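YcaO (Methanopyrus kandleri, PDB 6CIB) binds adenine nucleotide and magnesium and, as a YcaO-family protein, probably uses ATP in converting peptide backbone amides into thioamides. Local coordinates at residues R12-L15 with P16-L20; R21-H25 with R26-R30; A157-Q160 with G161-V165; M243-L246 with R247-E251. All coordinates share one frame; numbering follows the deposited sequence.

Contact 1 (R12-L15 with P16-L20); sequences RAFL and PKETL. With ADP (adenosine-5'-diphosphate), chain G.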
loop_
_atom_site.group_PDB
_atom_site.type_symbol
_atom_site.label_atom_id
_atom_site.label_comp_id
_atom_site.label_asym_id
_atom_site.label_seq_id
_atom_site.Cartn_x
_atom_site.Cartn_y
_atom_site.Cartn_z
ATOM N N ARG A 12 14.196 -3.764 4.186
ATOM C CA ARG A 12 14.492 -3.125 5.465
ATOM C C ARG A 12 15.978 -3.139 5.817
ATOM O O ARG A 12 16.685 -4.111 5.545
ATOM C CB ARG A 12 13.671 -3.775 6.594
ATOM C CG ARG A 12 12.152 -3.800 6.389
ATOM C CD ARG A 12 11.552 -2.394 6.341
ATOM N NE ARG A 12 10.140 -2.408 5.947
ATOM C CZ ARG A 12 9.366 -1.326 5.849
ATOM N NH1 ARG A 12 9.838 -0.115 6.136
ATOM N NH2 ARG A 12 8.101 -1.458 5.471
ATOM N N ALA A 13 16.427 -2.047 6.428
ATOM C CA ALA A 13 17.823 -1.864 6.830
ATOM C C ALA A 13 18.104 -2.414 8.232
ATOM O O ALA A 13 19.256 -2.442 8.676
ATOM C CB ALA A 13 18.193 -0.386 6.747
ATOM N N PHE A 14 17.043 -2.857 8.915
ATOM C CA PHE A 14 17.120 -3.409 10.267
ATOM C C PHE A 14 16.274 -4.675 10.354
ATOM O O PHE A 14 15.280 -4.830 9.620
ATOM C CB PHE A 14 16.641 -2.374 11.304
ATOM C CG PHE A 14 17.442 -1.100 11.301
ATOM C CD1 PHE A 14 17.102 -0.043 10.453
ATOM C CD2 PHE A 14 18.560 -0.962 12.135
ATOM C CE1 PHE A 14 17.861 1.129 10.421
ATOM C CE2 PHE A 14 19.315 0.212 12.116
ATOM C CZ PHE A 14 18.967 1.256 11.257
ATOM N N LEU A 15 16.675 -5.582 11.242
ATOM C CA LEU A 15 15.856 -6.744 11.580
ATOM C C LEU A 15 14.633 -6.272 12.379
ATOM O O LEU A 15 14.758 -5.362 13.205
ATOM C CB LEU A 15 16.661 -7.782 12.365
ATOM C CG LEU A 15 17.886 -8.421 11.676
ATOM C CD1 LEU A 15 18.633 -9.322 12.651
ATOM C CD2 LEU A 15 17.517 -9.183 10.400
ATOM N N PRO A 16 13.444 -6.861 12.113
ATOM C CA PRO A 16 12.218 -6.482 12.845
ATOM C C PRO A 16 12.350 -6.497 14.370
ATOM O O PRO A 16 11.794 -5.619 15.027
ATOM C CB PRO A 16 11.198 -7.513 12.362
ATOM C CG PRO A 16 11.615 -7.748 10.945
ATOM C CD PRO A 16 13.129 -7.778 11.001
ATOM N N LYS A 17 13.084 -7.467 14.920
ATOM C CA LYS A 17 13.333 -7.516 16.370
ATOM C C LYS A 17 14.025 -6.248 16.888
ATOM O O LYS A 17 13.668 -5.753 17.953
ATOM C CB LYS A 17 14.089 -8.792 16.775
ATOM C CG LYS A 17 15.521 -8.894 16.271
ATOM C CD LYS A 17 16.173 -10.192 16.711
ATOM C CE LYS A 17 17.606 -10.265 16.210
ATOM N NZ LYS A 17 18.252 -11.501 16.730
ATOM N N GLU A 18 14.978 -5.723 16.110
ATOM C CA GLU A 18 15.682 -4.474 16.421
ATOM C C GLU A 18 14.721 -3.285 16.382
ATOM O O GLU A 18 14.702 -2.457 17.294
ATOM C CB GLU A 18 16.848 -4.260 15.446
ATOM C CG GLU A 18 18.118 -5.000 15.838
ATOM C CD GLU A 18 18.856 -5.639 14.666
ATOM O OE1 GLU A 18 18.952 -5.052 13.550
ATOM O OE2 GLU A 18 19.372 -6.760 14.881
ATOM N N THR A 19 13.916 -3.228 15.324
ATOM C CA THR A 19 12.937 -2.163 15.133
ATOM C C THR A 19 11.871 -2.154 16.226
ATOM O O THR A 19 11.502 -1.084 16.699
ATOM C CB THR A 19 12.332 -2.224 13.711
ATOM O OG1 THR A 19 13.401 -2.085 12.776
ATOM C CG2 THR A 19 11.310 -1.095 13.465
ATOM N N LEU A 20 11.408 -3.333 16.643
ATOM C CA LEU A 20 10.435 -3.420 17.735
ATOM C C LEU A 20 11.016 -2.872 19.042
ATOM O O LEU A 20 10.345 -2.115 19.759
ATOM C CB LEU A 20 9.899 -4.851 17.924
ATOM C CG LEU A 20 8.706 -5.052 18.884
ATOM C CD1 LEU A 20 7.562 -4.057 18.661
ATOM C CD2 LEU A 20 8.183 -6.474 18.816
HETATM P PB ADP G . 1.607 -1.947 4.108
HETATM O O1B ADP G . 2.593 -0.814 3.913
HETATM O O2B ADP G . 1.226 -2.675 2.834
HETATM O O3B ADP G . 0.432 -1.628 5.002
HETATM P PA ADP G . 2.799 -3.317 6.374
HETATM O O1A ADP G . 3.950 -4.284 6.353
HETATM O O2A ADP G . 1.544 -3.771 7.071
HETATM O O3A ADP G . 2.504 -3.078 4.824
HETATM O "O5'" ADP G . 3.326 -1.931 6.994
HETATM C "C5'" ADP G . 2.531 -0.925 7.646
HETATM C "C4'" ADP G . 3.401 0.321 7.897
HETATM O "O4'" ADP G . 4.527 -0.025 8.720
HETATM C "C3'" ADP G . 4.014 0.909 6.623
HETATM O "O3'" ADP G . 4.205 2.328 6.782
HETATM C "C2'" ADP G . 5.370 0.231 6.535
HETATM O "O2'" ADP G . 6.302 0.968 5.749
HETATM C "C1'" ADP G . 5.766 0.139 8.006
HETATM N N9 ADP G . 6.642 -1.015 8.309
HETATM C C8 ADP G . 6.304 -2.310 8.171
HETATM N N7 ADP G . 7.329 -3.117 8.529
HETATM C C5 ADP G . 8.339 -2.337 8.928
HETATM C C6 ADP G . 9.710 -2.565 9.440
HETATM N N6 ADP G . 10.182 -3.824 9.598
HETATM N N1 ADP G . 10.458 -1.472 9.734
HETATM C C2 ADP G . 9.992 -0.209 9.579
HETATM N N3 ADP G . 8.749 0.066 9.123
HETATM C C4 ADP G . 7.889 -0.943 8.787
HETATM O O HOH W 1 13.020 -3.624 10.642
#

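Contact 2 (R21-H25 with R26-R30); sequences RWIRH and RELER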
loop_
_atom_site.group_PDB
_atom_site.type_symbol
_atom_site.label_atom_id
_atom_site.label_comp_id
_atom_site.label_asym_id
_atom_site.label_seq_id
_atom_site.Cartn_x
_atom_site.Cartn_y
_atom_site.Cartn_z
ATOM N N ARG A 21 12.265 -3.237 19.323
ATOM C CA ARG A 21 12.967 -2.778 20.523
ATOM C C ARG A 21 13.058 -1.250 20.515
ATOM O O ARG A 21 12.810 -0.605 21.533
ATOM C CB ARG A 21 14.351 -3.444 20.602
ATOM C CG ARG A 21 15.176 -3.127 21.840
ATOM C CD ARG A 21 16.299 -4.140 22.070
ATOM N NE ARG A 21 17.092 -4.408 20.871
ATOM C CZ ARG A 21 17.274 -5.608 20.313
ATOM N NH1 ARG A 21 16.744 -6.706 20.838
ATOM N NH2 ARG A 21 18.015 -5.709 19.219
ATOM N N TRP A 22 13.370 -0.703 19.340
ATOM C CA TRP A 22 13.461 0.731 19.074
ATOM C C TRP A 22 12.103 1.454 19.210
ATOM O O TRP A 22 12.031 2.519 19.832
ATOM C CB TRP A 22 14.085 0.909 17.684
ATOM C CG TRP A 22 14.204 2.302 17.129
ATOM C CD1 TRP A 22 15.244 3.178 17.309
ATOM C CD2 TRP A 22 13.286 2.948 16.240
ATOM N NE1 TRP A 22 15.013 4.340 16.606
ATOM C CE2 TRP A 22 13.823 4.225 15.939
ATOM C CE3 TRP A 22 12.053 2.578 15.674
ATOM C CZ2 TRP A 22 13.168 5.136 15.100
ATOM C CZ3 TRP A 22 11.396 3.490 14.836
ATOM C CH2 TRP A 22 11.958 4.752 14.562
ATOM N N ILE A 23 11.037 0.871 18.644
ATOM C CA ILE A 23 9.656 1.394 18.790
ATOM C C ILE A 23 9.271 1.492 20.274
ATOM O O ILE A 23 8.720 2.509 20.715
ATOM C CB ILE A 23 8.616 0.539 17.993
ATOM C CG1 ILE A 23 8.743 0.790 16.477
ATOM C CG2 ILE A 23 7.183 0.801 18.462
ATOM C CD1 ILE A 23 8.127 -0.294 15.597
ATOM N N ARG A 24 9.581 0.438 21.026
ATOM C CA ARG A 24 9.256 0.358 22.447
ATOM C C ARG A 24 10.036 1.356 23.301
ATOM O O ARG A 24 9.460 2.012 24.175
ATOM C CB ARG A 24 9.446 -1.063 22.956
ATOM C CG ARG A 24 8.236 -1.927 22.687
ATOM C CD ARG A 24 8.582 -3.395 22.724
ATOM N NE ARG A 24 7.404 -4.205 22.427
ATOM C CZ ARG A 24 7.398 -5.527 22.287
ATOM N NH1 ARG A 24 8.522 -6.232 22.398
ATOM N NH2 ARG A 24 6.254 -6.148 22.012
ATOM N N HIS A 25 11.335 1.477 23.029
ATOM C CA HIS A 25 12.204 2.417 23.739
ATOM C C HIS A 25 11.737 3.862 23.548
ATOM O O HIS A 25 11.692 4.638 24.513
ATOM C CB HIS A 25 13.654 2.262 23.279
ATOM C CG HIS A 25 14.585 3.265 23.882
ATOM N ND1 HIS A 25 15.114 4.315 23.162
ATOM C CD2 HIS A 25 15.060 3.396 25.144
ATOM C CE1 HIS A 25 15.887 5.042 23.950
ATOM N NE2 HIS A 25 15.871 4.504 25.158
ATOM N N ARG A 26 11.371 4.192 22.309
ATOM C CA ARG A 26 10.939 5.532 21.922
ATOM C C ARG A 26 9.477 5.830 22.272
ATOM O O ARG A 26 9.003 6.953 22.055
ATOM C CB ARG A 26 11.135 5.718 20.424
ATOM C CG ARG A 26 12.545 6.068 20.001
ATOM C CD ARG A 26 12.563 6.190 18.495
ATOM N NE ARG A 26 13.755 6.854 17.978
ATOM C CZ ARG A 26 13.807 8.128 17.599
ATOM N NH1 ARG A 26 12.731 8.910 17.685
ATOM N NH2 ARG A 26 14.949 8.623 17.135
ATOM N N GLU A 27 8.769 4.814 22.771
ATOM C CA GLU A 27 7.377 4.924 23.231
ATOM C C GLU A 27 6.445 5.469 22.139
ATOM O O GLU A 27 5.514 6.247 22.413
ATOM C CB GLU A 27 7.304 5.754 24.522
ATOM C CG GLU A 27 8.116 5.166 25.674
ATOM C CD GLU A 27 7.900 5.869 27.009
ATOM O OE1 GLU A 27 6.932 6.643 27.155
ATOM O OE2 GLU A 27 8.705 5.630 27.935
ATOM N N LEU A 28 6.703 5.040 20.901
ATOM C CA LEU A 28 6.008 5.571 19.719
ATOM C C LEU A 28 4.500 5.365 19.759
ATOM O O LEU A 28 3.748 6.280 19.401
ATOM C CB LEU A 28 6.597 5.005 18.413
ATOM C CG LEU A 28 8.074 5.280 18.103
ATOM C CD1 LEU A 28 8.459 4.565 16.816
ATOM C CD2 LEU A 28 8.403 6.768 18.006
ATOM N N GLU A 29 4.065 4.188 20.216
ATOM C CA GLU A 29 2.640 3.845 20.227
ATOM C C GLU A 29 1.840 4.743 21.166
ATOM O O GLU A 29 0.815 5.312 20.754
ATOM C CB GLU A 29 2.422 2.348 20.502
ATOM C CG GLU A 29 2.907 1.487 19.334
ATOM C CD GLU A 29 2.319 0.090 19.292
ATOM O OE1 GLU A 29 2.888 -0.815 19.923
ATOM O OE2 GLU A 29 1.313 -0.121 18.585
ATOM N N ARG A 30 2.341 4.907 22.395
ATOM C CA ARG A 30 1.765 5.855 23.358
ATOM C C ARG A 30 1.736 7.277 22.787
ATOM O O ARG A 30 0.700 7.945 22.852
ATOM C CB ARG A 30 2.519 5.826 24.700
ATOM C CG ARG A 30 1.882 6.690 25.797
ATOM C CD ARG A 30 2.754 6.847 27.047
ATOM N NE ARG A 30 4.116 7.349 26.793
ATOM C CZ ARG A 30 4.443 8.614 26.521
ATOM N NH1 ARG A 30 3.519 9.566 26.440
ATOM N NH2 ARG A 30 5.714 8.931 26.313
HETATM O O HOH W 2 5.946 2.065 21.379
HETATM O O HOH W 3 11.334 3.990 27.106
#

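Contact 3 (A157-Q160 with G161-V165); sequences AVIQ and GLLEV. With ADP (adenosine-5'-diphosphate), chain G.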
loop_
_atom_site.group_PDB
_atom_site.type_symbol
_atom_site.label_atom_id
_atom_site.label_comp_id
_atom_site.label_asym_id
_atom_site.label_seq_id
_atom_site.Cartn_x
_atom_site.Cartn_y
_atom_site.Cartn_z
ATOM N N ALA A 157 10.710 3.978 3.442
ATOM C CA ALA A 157 9.386 4.579 3.266
ATOM C C ALA A 157 9.104 4.920 1.799
ATOM O O ALA A 157 7.999 4.677 1.310
ATOM C CB ALA A 157 9.258 5.815 4.153
ATOM N N VAL A 158 10.097 5.470 1.096
ATOM C CA VAL A 158 9.955 5.761 -0.345
ATOM C C VAL A 158 9.674 4.497 -1.159
ATOM O O VAL A 158 8.719 4.470 -1.946
ATOM C CB VAL A 158 11.147 6.566 -0.923
ATOM C CG1 VAL A 158 11.023 6.731 -2.438
ATOM C CG2 VAL A 158 11.204 7.938 -0.280
ATOM N N ILE A 159 10.473 3.455 -0.944
ATOM C CA ILE A 159 10.272 2.156 -1.613
ATOM C C ILE A 159 8.852 1.625 -1.353
ATOM O O ILE A 159 8.142 1.282 -2.301
ATOM C CB ILE A 159 11.340 1.108 -1.194
ATOM C CG1 ILE A 159 12.721 1.501 -1.746
ATOM C CG2 ILE A 159 10.952 -0.302 -1.656
ATOM C CD1 ILE A 159 13.889 0.882 -1.007
ATOM N N GLN A 160 8.461 1.574 -0.076
ATOM C CA GLN A 160 7.147 1.074 0.333
ATOM C C GLN A 160 6.000 1.887 -0.289
ATOM O O GLN A 160 5.069 1.306 -0.859
ATOM C CB GLN A 160 7.031 1.053 1.866
ATOM C CG GLN A 160 5.790 0.348 2.418
ATOM C CD GLN A 160 5.944 -1.166 2.500
ATOM O OE1 GLN A 160 6.987 -1.725 2.142
ATOM N NE2 GLN A 160 4.901 -1.840 2.986
ATOM N N GLY A 161 6.078 3.214 -0.172
ATOM C CA GLY A 161 5.072 4.124 -0.741
ATOM C C GLY A 161 4.912 4.027 -2.248
ATOM O O GLY A 161 3.790 4.057 -2.757
ATOM N N LEU A 162 6.041 3.900 -2.952
ATOM C CA LEU A 162 6.057 3.806 -4.419
ATOM C C LEU A 162 5.488 2.479 -4.914
ATOM O O LEU A 162 4.672 2.463 -5.836
ATOM C CB LEU A 162 7.471 4.007 -4.948
ATOM C CG LEU A 162 7.693 4.256 -6.438
ATOM C CD1 LEU A 162 6.954 5.503 -6.906
ATOM C CD2 LEU A 162 9.188 4.381 -6.712
ATOM N N LEU A 163 5.915 1.379 -4.293
ATOM C CA LEU A 163 5.350 0.061 -4.566
ATOM C C LEU A 163 3.839 0.019 -4.352
ATOM O O LEU A 163 3.122 -0.554 -5.172
ATOM C CB LEU A 163 6.077 -1.041 -3.770
ATOM C CG LEU A 163 7.520 -1.364 -4.240
ATOM C CD1 LEU A 163 8.182 -2.387 -3.329
ATOM C CD2 LEU A 163 7.582 -1.828 -5.694
ATOM N N GLU A 164 3.358 0.647 -3.273
ATOM C CA GLU A 164 1.919 0.768 -3.024
ATOM C C GLU A 164 1.181 1.487 -4.165
ATOM O O GLU A 164 0.110 1.042 -4.594
ATOM C CB GLU A 164 1.670 1.466 -1.689
ATOM C CG GLU A 164 0.212 1.574 -1.293
ATOM C CD GLU A 164 0.068 2.056 0.132
ATOM O OE1 GLU A 164 -0.120 3.271 0.330
ATOM O OE2 GLU A 164 0.195 1.217 1.050
ATOM N N VAL A 165 1.755 2.587 -4.644
ATOM C CA VAL A 165 1.182 3.346 -5.772
ATOM C C VAL A 165 1.100 2.481 -7.050
ATOM O O VAL A 165 0.081 2.502 -7.750
ATOM C CB VAL A 165 1.924 4.695 -6.024
ATOM C CG1 VAL A 165 1.411 5.377 -7.293
ATOM C CG2 VAL A 165 1.750 5.652 -4.843
HETATM P PB ADP G . 1.607 -1.947 4.108
HETATM O O1B ADP G . 2.593 -0.814 3.913
HETATM O O2B ADP G . 1.226 -2.675 2.834
HETATM O O3B ADP G . 0.432 -1.628 5.002
HETATM P PA ADP G . 2.799 -3.317 6.374
HETATM O O1A ADP G . 3.950 -4.284 6.353
HETATM O O2A ADP G . 1.544 -3.771 7.071
HETATM O O3A ADP G . 2.504 -3.078 4.824
HETATM O "O5'" ADP G . 3.326 -1.931 6.994
HETATM C "C5'" ADP G . 2.531 -0.925 7.646
HETATM C "C4'" ADP G . 3.401 0.321 7.897
HETATM O "O4'" ADP G . 4.527 -0.025 8.720
HETATM C "C3'" ADP G . 4.014 0.909 6.623
HETATM O "O3'" ADP G . 4.205 2.328 6.782
HETATM C "C2'" ADP G . 5.370 0.231 6.535
HETATM O "O2'" ADP G . 6.302 0.968 5.749
HETATM C "C1'" ADP G . 5.766 0.139 8.006
HETATM N N9 ADP G . 6.642 -1.015 8.309
HETATM C C8 ADP G . 6.304 -2.310 8.171
HETATM N N7 ADP G . 7.329 -3.117 8.529
HETATM C C5 ADP G . 8.339 -2.337 8.928
HETATM C C6 ADP G . 9.710 -2.565 9.440
HETATM N N6 ADP G . 10.182 -3.824 9.598
HETATM N N1 ADP G . 10.458 -1.472 9.734
HETATM C C2 ADP G . 9.992 -0.209 9.579
HETATM N N3 ADP G . 8.749 0.066 9.123
HETATM C C4 ADP G . 7.889 -0.943 8.787
#

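Contact 4 (M243-L246 with R247-E251); sequences MAVL and RALLE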
loop_
_atom_site.group_PDB
_atom_site.type_symbol
_atom_site.label_atom_id
_atom_site.label_comp_id
_atom_site.label_asym_id
_atom_site.label_seq_id
_atom_site.Cartn_x
_atom_site.Cartn_y
_atom_site.Cartn_z
HETATM N N MSE A 243 7.850 -11.858 -2.844
HETATM C CA MSE A 243 7.417 -10.861 -1.853
HETATM C C MSE A 243 6.038 -10.360 -2.186
HETATM O O MSE A 243 5.213 -10.185 -1.289
HETATM C CB MSE A 243 8.403 -9.692 -1.789
HETATM C CG MSE A 243 8.006 -8.684 -0.705
HETATM SE SE MSE A 243 9.073 -7.037 -0.817
HETATM C CE MSE A 243 10.657 -7.894 -0.040
ATOM N N ALA A 244 5.780 -10.127 -3.474
ATOM C CA ALA A 244 4.455 -9.697 -3.946
ATOM C C ALA A 244 3.352 -10.700 -3.583
ATOM O O ALA A 244 2.262 -10.293 -3.163
ATOM C CB ALA A 244 4.473 -9.437 -5.454
ATOM N N VAL A 245 3.647 -11.995 -3.732
ATOM C CA VAL A 245 2.721 -13.075 -3.352
ATOM C C VAL A 245 2.487 -13.048 -1.835
ATOM O O VAL A 245 1.331 -13.096 -1.376
ATOM C CB VAL A 245 3.261 -14.470 -3.769
ATOM C CG1 VAL A 245 2.379 -15.603 -3.252
ATOM C CG2 VAL A 245 3.384 -14.564 -5.278
ATOM N N LEU A 246 3.586 -12.979 -1.076
ATOM C CA LEU A 246 3.527 -12.944 0.382
ATOM C C LEU A 246 2.679 -11.769 0.886
ATOM O O LEU A 246 1.800 -11.951 1.730
ATOM C CB LEU A 246 4.937 -12.910 1.000
ATOM C CG LEU A 246 4.964 -12.819 2.532
ATOM C CD1 LEU A 246 4.383 -14.077 3.177
ATOM C CD2 LEU A 246 6.372 -12.547 3.029
ATOM N N ARG A 247 2.935 -10.582 0.342
ATOM C CA ARG A 247 2.176 -9.386 0.707
ATOM C C ARG A 247 0.675 -9.534 0.488
ATOM O O ARG A 247 -0.104 -9.172 1.358
ATOM C CB ARG A 247 2.696 -8.174 -0.045
ATOM C CG ARG A 247 4.002 -7.639 0.497
ATOM C CD ARG A 247 4.587 -6.605 -0.446
ATOM N NE ARG A 247 5.578 -5.829 0.285
ATOM C CZ ARG A 247 5.908 -4.560 0.049
ATOM N NH1 ARG A 247 5.340 -3.860 -0.940
ATOM N NH2 ARG A 247 6.816 -3.991 0.833
ATOM N N ALA A 248 0.285 -10.090 -0.660
ATOM C CA ALA A 248 -1.140 -10.327 -0.985
ATOM C C ALA A 248 -1.813 -11.284 0.009
ATOM O O ALA A 248 -2.924 -11.013 0.490
ATOM C CB ALA A 248 -1.287 -10.833 -2.417
ATOM N N LEU A 249 -1.131 -12.387 0.321
ATOM C CA LEU A 249 -1.620 -13.378 1.290
ATOM C C LEU A 249 -1.735 -12.811 2.707
ATOM O O LEU A 249 -2.720 -13.075 3.403
ATOM C CB LEU A 249 -0.742 -14.640 1.274
ATOM C CG LEU A 249 -0.851 -15.525 0.026
ATOM C CD1 LEU A 249 0.275 -16.548 -0.028
ATOM C CD2 LEU A 249 -2.197 -16.226 -0.068
ATOM N N LEU A 250 -0.741 -12.019 3.112
ATOM C CA LEU A 250 -0.771 -11.323 4.405
ATOM C C LEU A 250 -1.927 -10.314 4.514
ATOM O O LEU A 250 -2.521 -10.170 5.578
ATOM C CB LEU A 250 0.573 -10.637 4.695
ATOM C CG LEU A 250 1.798 -11.532 4.944
ATOM C CD1 LEU A 250 3.041 -10.676 5.101
ATOM C CD2 LEU A 250 1.650 -12.435 6.157
ATOM N N GLU A 251 -2.234 -9.638 3.407
ATOM C CA GLU A 251 -3.366 -8.720 3.349
ATOM C C GLU A 251 -4.704 -9.442 3.487
ATOM O O GLU A 251 -5.594 -8.946 4.165
ATOM C CB GLU A 251 -3.319 -7.843 2.096
ATOM C CG GLU A 251 -2.915 -6.400 2.390
ATOM C CD GLU A 251 -2.899 -5.509 1.158
ATOM O OE1 GLU A 251 -3.776 -5.661 0.276
ATOM O OE2 GLU A 251 -1.994 -4.647 1.066
#

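Contact 1 (R12-L15 with P16-L20)
Leu15 is the N-cap of helix 16-25, and its carbonyl starts the helical ladder. Thr19 N donates to Leu15 O at 3.1 Å, whereas the bond from Glu18 N to the same oxygen is weak, its N-H...O angle being only 122°. Glu18 bends at chi2 (139°) and thereby turns its carboxylate back over the cap, where OE1 accepts from Leu15 N at 3.3 Å from above the carboxylate plane. This is half of a capping box; leucine has no side-chain acceptor for the reciprocal bond.

The tight side faces the nucleotide. The guanidinium of Arg12 lies with one face over the adenine, CZ being 3.3 Å from ADP C4, and its NH2 makes an in-plane bond of 3.0 Å to ADP O2' (166° at hydrogen). Its NH1 also forms a salt bridge with Glu156. A water joins cap to base, accepting from ADP N6 at 3.0 Å while also bonding Phe14 O and Thr19 OG1, a hydroxyl also held by Arg152.

The looser side carries Leu15 and the exposed Lys17, whose chains run alongside each other with Leu15 CD1 3.8 Å from Lys17 CE. The first helical turn packs on helix 68-85: Pro16 meets Ile69 and Gln70, and both Thr19 and Leu20 meet Val73.

Contact 2 (R21-H25 with R26-R30)
Ile23 and Leu28 meet across a Schellman motif that ends helix 16-25 and leads directly into helix 28-31. The evidence is the positive phi of Glu27 (56°) together with two bonds back into the last turn: Leu28 N to Ile23 O at 3.2 Å, and a weak one from Glu27 N to Arg24 O. The motif's apolar pair is present too, with Ile23 CG1 3.8 Å from Leu28 CD1 and the two chains crossing at about a right angle. Ile23 O receives a further bond of 2.9 Å from a water that accepts from Glu29 N, linking the old helix end to the new helix start.

Trp22, its CG anti to the backbone N (chi1 176°), presents a ring face to Arg26. Arg26 CD sits over the five-membered ring of Trp22, 3.8 Å from its centroid, in a CH-pi contact. Since ring and guanidinium planes are 45° apart, the two groups are not stacked flat. Trp22 CZ3 touches Leu28 CD1 at 3.7 Å.

On the solvent side Arg30 NH2 and NE both donate to Glu27 OE1, at 2.7 and 2.9 Å, with that oxygen close to the guanidinium plane. Inward, Ile23 packs on Val73, Ala76 and Met77 of helix 68-85; Trp22 and Leu28 rest on Val344, and Glu29 forms salt bridges with Lys37 and Arg50 on strands 34-42 and 45-54.

Contact 3 (A157-Q160 with G161-V165)
Four successive i to i+4 bonds, from Gly161 N to Ala157 O (2.8 Å) through Glu164 N to Gln160 O (3.0 Å), show an unbroken alpha-helix across residues 157-165, within helix 154-177. On its apolar flank Ile159 and Leu163 pack together, with CG2 of Ile159 3.8 Å from CD1 of Leu163. Ile159 also packs on Leu316 and Leu320 of helix 313-325, while Leu162 leans on Val349 and Val351 of strand 346-351.

Another flank is polar and meets the nucleotide. Gln160 leaves the helix with CG anti to the backbone N (chi1 -171°) and then bends at chi2 (82°), which brings its amide to the diphosphate. Gln160 NE2 donates to ADP O1B at 2.7 Å along a nearly straight path (168°), and Gln160 CG lies 3.4 Å from ADP O2', so the aliphatic part of the chain touches the ribose. With an alanine in its place, O1B would probably lose this donor and a gap would be likely beside the ribose.

One turn on, Glu164 OE1 accepts from Gly147 N. Its side chain is about 4 Å from the magnesium, nearest atoms, and does not bind it in this model, although it ligates magnesium in another structure of the protein. Because OE1 of Gln160 has a partner on helix 241-260, the amide is probably oriented at both its oxygen and its nitrogen, and it offers the beta-phosphate a neutral donor.

Contact 4 (M243-L246 with R247-E251)
Met243, present as selenomethionine, lies alongside Arg247 one turn further on in helix 241-260. The backbone bonds come first: Arg247 N to Met243 O at 2.8 Å opens a series of four i to i+4 links that closes with Leu250 N to Leu246 O at 2.9 Å, as expected of a regular alpha-helix.

The second kind is contact between selenium and guanidinium. Arg247 is extended from CG to NE (chi2 170°), which carries its flat end back along Met243. SE of Met243 stands over one face of the Arg247 guanidinium, 3.9 Å from Arg247 NE.

Apolar contacts are the third kind. Val245 and Leu249 are neighbours on one flank, with CG1 of Val245 4.0 Å from CD1 of Leu249; both rest on Leu206 of strand 203-209. Leu246 and Leu250 instead cross at a slant, with CG of Leu246 3.9 Å from CD1 of Leu250. Ala244 and Ala248 pack on Val219.

Polar bonds of Arg247 reach outside the helix: NE donates to Glu9 O, and NH2 makes a weak bond to Gln160 OE1. Were an alanine here instead of Arg247, Glu9 O and Gln160 OE1 would probably lose these donors, and the Met243 side chain the guanidinium packed against it. With its side chain about 6 Å from the nucleotide, nearest atoms, Arg247 is placed in a second shell, where it probably steadies the amide of Gln160 and may add positive potential near the diphosphate.

How the contacts relate
Contacts 3 and 4 are buried spans of long helices, their centres about 7 and 11 Å from the centre of the chain, and combine regular backbone bonding with apolar pairs; both also carry polar residues near the nucleotide site. Contacts 1 and 2, with centres about 20 and 23 Å from that point, share helix 16-25 and mark its two ends, where caps, waters and charged side chains replace the repeating pattern. Contacts 1 and 3 both touch ADP, the first at base and ribose, the second at ribose and diphosphate. Contact 4 joins this site indirectly, through Arg247 and Gln160. Contact 2 adjoins contact 1 but is remote from the other two, its nearest atoms about 11 Å from contact 3 and 15 Å from contact 4.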